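Local coordinates for protein blood group a-and b-cleaving endo-beta-galactosidase (PDB 2YGL) that is a pneumococcal family 98 glycoside hydrolase, here its tandem CBM51 modules, which probably bind the blood group A and B antigens that the enzyme cleaves, at residues S95-S98 and D99-V102; S46-T49 and S50-V54. All coordinates share one frame; numbering follows the deposited sequence.

How the contacts relate
Both contacts belong to the first of the two carbohydrate-binding modules in the chain, on the same side of the chain's centre. Contact 2 comes first in sequence and forms the turn joining strands 45-48 and 54-57, a separate two-stranded antiparallel sheet. Contact 1 follows in the loop between strands 82-87 and 105-110 and runs into the calcium site at Val102. Their centres lie 18 Å apart and their nearest atoms about 10 Å, so they do not touch. The loop that carries contact 1 also meets contact 2: earlier in that loop, OD1 of Asp90 accepts a hydrogen bond from the backbone N of Ser46, and Gln91 is joined to Ser46 by backbone bonding.

Contact 1: S95-S98 and D99-V102; sequences SSRS and DHAV. With CA (calcium ion), chain C.
Arg97 and Asp99 face each other side-on, guanidinium against carboxylate, with their planes 28° apart. NH2 of Arg97 lies 2.8 Å from OD2 of Asp99 in a nearly straight bond within the guanidinium plane, while NE reaches OD1 of the same aspartate at 3.2 Å, tilted somewhat from that plane. Each oxygen offers its syn lone pair, so the salt bridge is a two-point grip that restrains rotation of both groups. The Asp99 side chain turns back to this position because CG sits between the backbone N and the carbonyl carbon (chi1 54°). His100 comes over one face of the guanidinium: its NE2 is 4.0 Å from NE of Arg97, displaced toward the rim of the group. The backbone N of His100 bonds to O of Arg97 at 3.1 Å, closing the type I turn. Trp157 touches Arg97 and Asp99, and its ring meets that of His100 at a shallow angle. Beyond the turn, CG2 of Val102 packs 3.4 Å from O of Ser98, and O of Val102 binds the calcium ion at 2.2 Å. One calcium-bound water lies 2.9 Å from O of Asp99 and may donate to it, which would link turn and metal. Ala152, His155 and Asp159 complete the protein ligands. A type I beta turn, pinned by a bidentate salt bridge, here leads into the calcium site of a CBM51 module.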
ATOM      1  N   SER A  95       8.513   6.711  42.785  1.00 20.48           N
ATOM      2  CA  SER A  95       7.691   5.676  43.411  1.00 21.00           C
ATOM      3  C   SER A  95       7.975   5.569  44.915  1.00 21.47           C
ATOM      4  O   SER A  95       7.903   4.483  45.490  1.00 21.66           O
ATOM      5  CB  SER A  95       7.917   4.328  42.722  1.00 20.79           C
ATOM      6  OG  SER A  95       9.250   3.877  42.891  1.00 20.83           O
ATOM      7  N   SER A  96       8.285   6.703  45.540  1.00 22.03           N
ATOM      8  CA  SER A  96       8.693   6.745  46.950  1.00 22.65           C
ATOM      9  C   SER A  96       7.541   6.495  47.927  1.00 23.13           C
ATOM     10  O   SER A  96       7.767   6.121  49.079  1.00 23.54           O
ATOM     11  CB  SER A  96       9.372   8.078  47.266  1.00 22.56           C
ATOM     12  OG  SER A  96       8.528   9.166  46.943  1.00 22.54           O
ATOM     13  N   ARG A  97       6.316   6.716  47.461  1.00 23.65           N
ATOM     14  CA  ARG A  97       5.108   6.427  48.232  1.00 24.08           C
ATOM     15  C   ARG A  97       4.199   5.505  47.424  1.00 24.08           C
ATOM     16  O   ARG A  97       4.257   5.498  46.192  1.00 24.25           O
ATOM     17  CB  ARG A  97       4.373   7.723  48.582  1.00 24.22           C
ATOM     18  CG  ARG A  97       4.996   8.521  49.724  1.00 25.20           C
ATOM     19  CD  ARG A  97       4.556   9.985  49.723  1.00 26.52           C
ATOM     20  NE  ARG A  97       3.109  10.144  49.565  1.00 27.73           N
ATOM     21  CZ  ARG A  97       2.431  11.255  49.849  1.00 28.62           C
ATOM     22  NH1 ARG A  97       3.054  12.326  50.332  1.00 28.35           N
ATOM     23  NH2 ARG A  97       1.118  11.290  49.660  1.00 29.00           N
ATOM     24  N   SER A  98       3.361   4.735  48.116  1.00 23.99           N
ATOM     25  CA  SER A  98       2.483   3.753  47.469  1.00 23.88           C
ATOM     26  C   SER A  98       1.326   4.370  46.668  1.00 23.77           C
ATOM     27  O   SER A  98       0.675   3.671  45.889  1.00 23.90           O
ATOM     28  CB  SER A  98       1.944   2.754  48.498  1.00 23.98           C
ATOM     29  OG  SER A  98       1.192   3.417  49.496  1.00 24.06           O
ATOM     30  N   ASP A  99       1.074   5.664  46.863  1.00 23.60           N
ATOM     31  CA  ASP A  99       0.064   6.385  46.077  1.00 23.43           C
ATOM     32  C   ASP A  99       0.675   7.040  44.830  1.00 23.06           C
ATOM     33  O   ASP A  99      -0.039   7.587  43.986  1.00 22.93           O
ATOM     34  CB  ASP A  99      -0.687   7.416  46.941  1.00 23.60           C
ATOM     35  CG  ASP A  99       0.243   8.391  47.654  1.00 24.27           C
ATOM     36  OD1 ASP A  99       1.466   8.366  47.407  1.00 25.02           O
ATOM     37  OD2 ASP A  99      -0.255   9.193  48.470  1.00 25.07           O
ATOM     38  N   HIS A 100       2.002   6.978  44.732  1.00 22.64           N
ATOM     39  CA  HIS A 100       2.737   7.435  43.556  1.00 22.28           C
ATOM     40  C   HIS A 100       2.944   6.264  42.597  1.00 21.76           C
ATOM     41  O   HIS A 100       3.031   5.115  43.032  1.00 21.92           O
ATOM     42  CB  HIS A 100       4.087   8.025  43.973  1.00 22.42           C
ATOM     43  CG  HIS A 100       3.993   9.397  44.566  1.00 23.20           C
ATOM     44  ND1 HIS A 100       4.747  10.457  44.109  1.00 24.04           N
ATOM     45  CD2 HIS A 100       3.230   9.887  45.572  1.00 23.59           C
ATOM     46  CE1 HIS A 100       4.457  11.538  44.812  1.00 24.36           C
ATOM     47  NE2 HIS A 100       3.537  11.219  45.704  1.00 24.11           N
ATOM     48  N   ALA A 101       3.026   6.567  41.300  1.00 21.06           N
ATOM     49  CA  ALA A 101       3.156   5.557  40.238  1.00 20.54           C
ATOM     50  C   ALA A 101       2.020   4.520  40.248  1.00 20.20           C
ATOM     51  O   ALA A 101       2.258   3.308  40.296  1.00 20.03           O
ATOM     52  CB  ALA A 101       4.539   4.876  40.282  1.00 20.54           C
ATOM     53  N   VAL A 102       0.786   5.015  40.209  1.00 19.83           N
ATOM     54  CA  VAL A 102      -0.402   4.160  40.181  1.00 19.62           C
ATOM     55  C   VAL A 102      -1.274   4.578  39.002  1.00 19.46           C
ATOM     56  O   VAL A 102      -1.928   5.624  39.035  1.00 19.40           O
ATOM     57  CB  VAL A 102      -1.197   4.220  41.516  1.00 19.53           C
ATOM     58  CG1 VAL A 102      -2.478   3.389  41.433  1.00 19.62           C
ATOM     59  CG2 VAL A 102      -0.334   3.740  42.679  1.00 19.56           C
TER
HETATM   60 CA    CA C1413      -2.194   7.692  39.611  1.00 26.43          CA
HETATM   61  O   HOH W   1      -0.496   8.161  41.228  1.00 14.59           O
HETATM   62  O   HOH W   2      -3.458   7.258  41.435  1.00 23.55           O

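Contact 2: S46-T49 and S50-V54; sequences SLLT and SDDKV
Thr49 and Lys53 close this turn through a short, nearly straight backbone bond, 2.7 Å from N of Thr49 to O of Lys53. The methyl CG2 of Thr49 lies beside the same carbonyl, 3.0 Å from O of Lys53, and meets CB of Lys53 at 3.7 Å; with OG1 anti to the backbone N (chi1 -172°), it is the methyl branch that is directed there. A weak bond from N of Asp52 to O of Thr49 spans the tip, where Asp51 and Asp52 both adopt left-handed backbone angles. Leu48 leans back over the turn: CD2 approaches OD1 of Asp52 at 3.4 Å, and CD1 meets CG2 of Val54 at 4.1 Å. That OD1 accepts a hydrogen bond from NE2 of Gln131; the methyl merely packs alongside. Leu48 and Val54 form a non-hydrogen-bonded antiparallel pair with their side chains on one face. On the neighbouring residue, O of Leu47 accepts a CA-H contact from Val54. Further out, the side chain of Leu47 rests on Val162 and Ala164 of strand 160-171, and backbone bonds join Ser46 to Gln91 and Leu48 to Ala132. Such a tight connection between adjacent antiparallel strands is a beta hairpin, here joining strands 45-48 and 54-57 of the module.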
ATOM      1  N   SER A  46      12.815   3.579  29.735  1.00 21.04           N
ATOM      2  CA  SER A  46      13.095   2.208  30.149  1.00 21.34           C
ATOM      3  C   SER A  46      11.938   1.572  30.907  1.00 21.64           C
ATOM      4  O   SER A  46      11.233   2.236  31.666  1.00 21.38           O
ATOM      5  CB  SER A  46      14.393   2.117  30.962  1.00 21.21           C
ATOM      6  OG  SER A  46      14.308   2.842  32.173  1.00 21.02           O
ATOM      7  N   LEU A  47      11.759   0.276  30.682  1.00 22.19           N
ATOM      8  CA  LEU A  47      10.684  -0.484  31.304  1.00 22.87           C
ATOM      9  C   LEU A  47      11.190  -1.811  31.830  1.00 23.64           C
ATOM     10  O   LEU A  47      12.174  -2.365  31.325  1.00 23.50           O
ATOM     11  CB  LEU A  47       9.549  -0.730  30.304  1.00 22.54           C
ATOM     12  CG  LEU A  47       8.605   0.434  29.994  1.00 22.01           C
ATOM     13  CD1 LEU A  47       7.635   0.069  28.868  1.00 21.34           C
ATOM     14  CD2 LEU A  47       7.846   0.852  31.238  1.00 21.07           C
ATOM     15  N   LEU A  48      10.505  -2.310  32.852  1.00 24.64           N
ATOM     16  CA  LEU A  48      10.746  -3.642  33.373  1.00 25.70           C
ATOM     17  C   LEU A  48      10.121  -4.658  32.422  1.00 26.45           C
ATOM     18  O   LEU A  48       8.921  -4.608  32.145  1.00 26.61           O
ATOM     19  CB  LEU A  48      10.127  -3.766  34.767  1.00 25.70           C
ATOM     20  CG  LEU A  48      10.687  -4.770  35.775  1.00 25.95           C
ATOM     21  CD1 LEU A  48      12.130  -4.443  36.137  1.00 26.38           C
ATOM     22  CD2 LEU A  48       9.818  -4.761  37.019  1.00 25.58           C
ATOM     23  N   THR A  49      10.942  -5.564  31.903  1.00 27.49           N
ATOM     24  CA  THR A  49      10.445  -6.630  31.039  1.00 28.54           C
ATOM     25  C   THR A  49      10.356  -7.948  31.819  1.00 29.04           C
ATOM     26  O   THR A  49      10.428  -7.945  33.051  1.00 29.10           O
ATOM     27  CB  THR A  49      11.282  -6.762  29.731  1.00 28.49           C
ATOM     28  OG1 THR A  49      10.647  -7.692  28.847  1.00 29.54           O
ATOM     29  CG2 THR A  49      12.704  -7.223  30.010  1.00 28.59           C
ATOM     30  N   SER A  50      10.190  -9.060  31.108  1.00 29.74           N
ATOM     31  CA  SER A  50      10.102 -10.375  31.737  1.00 30.42           C
ATOM     32  C   SER A  50      11.383 -10.716  32.500  1.00 30.63           C
ATOM     33  O   SER A  50      12.476 -10.283  32.122  1.00 30.88           O
ATOM     34  CB  SER A  50       9.787 -11.452  30.701  1.00 30.47           C
ATOM     35  OG  SER A  50       9.392 -12.651  31.345  1.00 31.46           O
ATOM     36  N   ASP A  51      11.224 -11.485  33.577  1.00 30.88           N
ATOM     37  CA  ASP A  51      12.303 -11.798  34.528  1.00 30.95           C
ATOM     38  C   ASP A  51      12.898 -10.573  35.221  1.00 30.66           C
ATOM     39  O   ASP A  51      14.035 -10.614  35.702  1.00 30.64           O
ATOM     40  CB  ASP A  51      13.404 -12.648  33.881  1.00 31.33           C
ATOM     41  CG  ASP A  51      13.225 -14.124  34.149  1.00 32.12           C
ATOM     42  OD1 ASP A  51      12.265 -14.714  33.610  1.00 33.54           O
ATOM     43  OD2 ASP A  51      14.034 -14.688  34.915  1.00 33.28           O
ATOM     44  N   ASP A  52      12.115  -9.495  35.280  1.00 30.28           N
ATOM     45  CA  ASP A  52      12.521  -8.243  35.929  1.00 29.91           C
ATOM     46  C   ASP A  52      13.794  -7.613  35.350  1.00 29.75           C
ATOM     47  O   ASP A  52      14.516  -6.894  36.045  1.00 29.68           O
ATOM     48  CB  ASP A  52      12.633  -8.425  37.452  1.00 29.72           C
ATOM     49  CG  ASP A  52      11.283  -8.401  38.144  1.00 29.46           C
ATOM     50  OD1 ASP A  52      10.276  -8.067  37.483  1.00 28.87           O
ATOM     51  OD2 ASP A  52      11.229  -8.706  39.353  1.00 28.71           O
ATOM     52  N   LYS A  53      14.055  -7.887  34.074  1.00 29.59           N
ATOM     53  CA  LYS A  53      15.157  -7.254  33.358  1.00 29.54           C
ATOM     54  C   LYS A  53      14.720  -5.863  32.894  1.00 29.10           C
ATOM     55  O   LYS A  53      13.618  -5.698  32.375  1.00 29.29           O
ATOM     56  CB  LYS A  53      15.591  -8.117  32.165  1.00 29.74           C
ATOM     57  CG  LYS A  53      16.638  -7.466  31.262  1.00 30.52           C
ATOM     58  CD  LYS A  53      16.746  -8.172  29.914  1.00 32.24           C
ATOM     59  CE  LYS A  53      17.239  -7.222  28.823  1.00 32.69           C
ATOM     60  NZ  LYS A  53      18.609  -6.689  29.085  1.00 33.35           N
ATOM     61  N   VAL A  54      15.578  -4.868  33.098  1.00 28.60           N
ATOM     62  CA  VAL A  54      15.308  -3.507  32.635  1.00 28.06           C
ATOM     63  C   VAL A  54      15.744  -3.364  31.175  1.00 27.74           C
ATOM     64  O   VAL A  54      16.887  -3.662  30.830  1.00 27.72           O
ATOM     65  CB  VAL A  54      16.015  -2.446  33.524  1.00 28.15           C
ATOM     66  CG1 VAL A  54      15.784  -1.034  32.990  1.00 27.91           C
ATOM     67  CG2 VAL A  54      15.534  -2.548  34.968  1.00 28.01           C
TER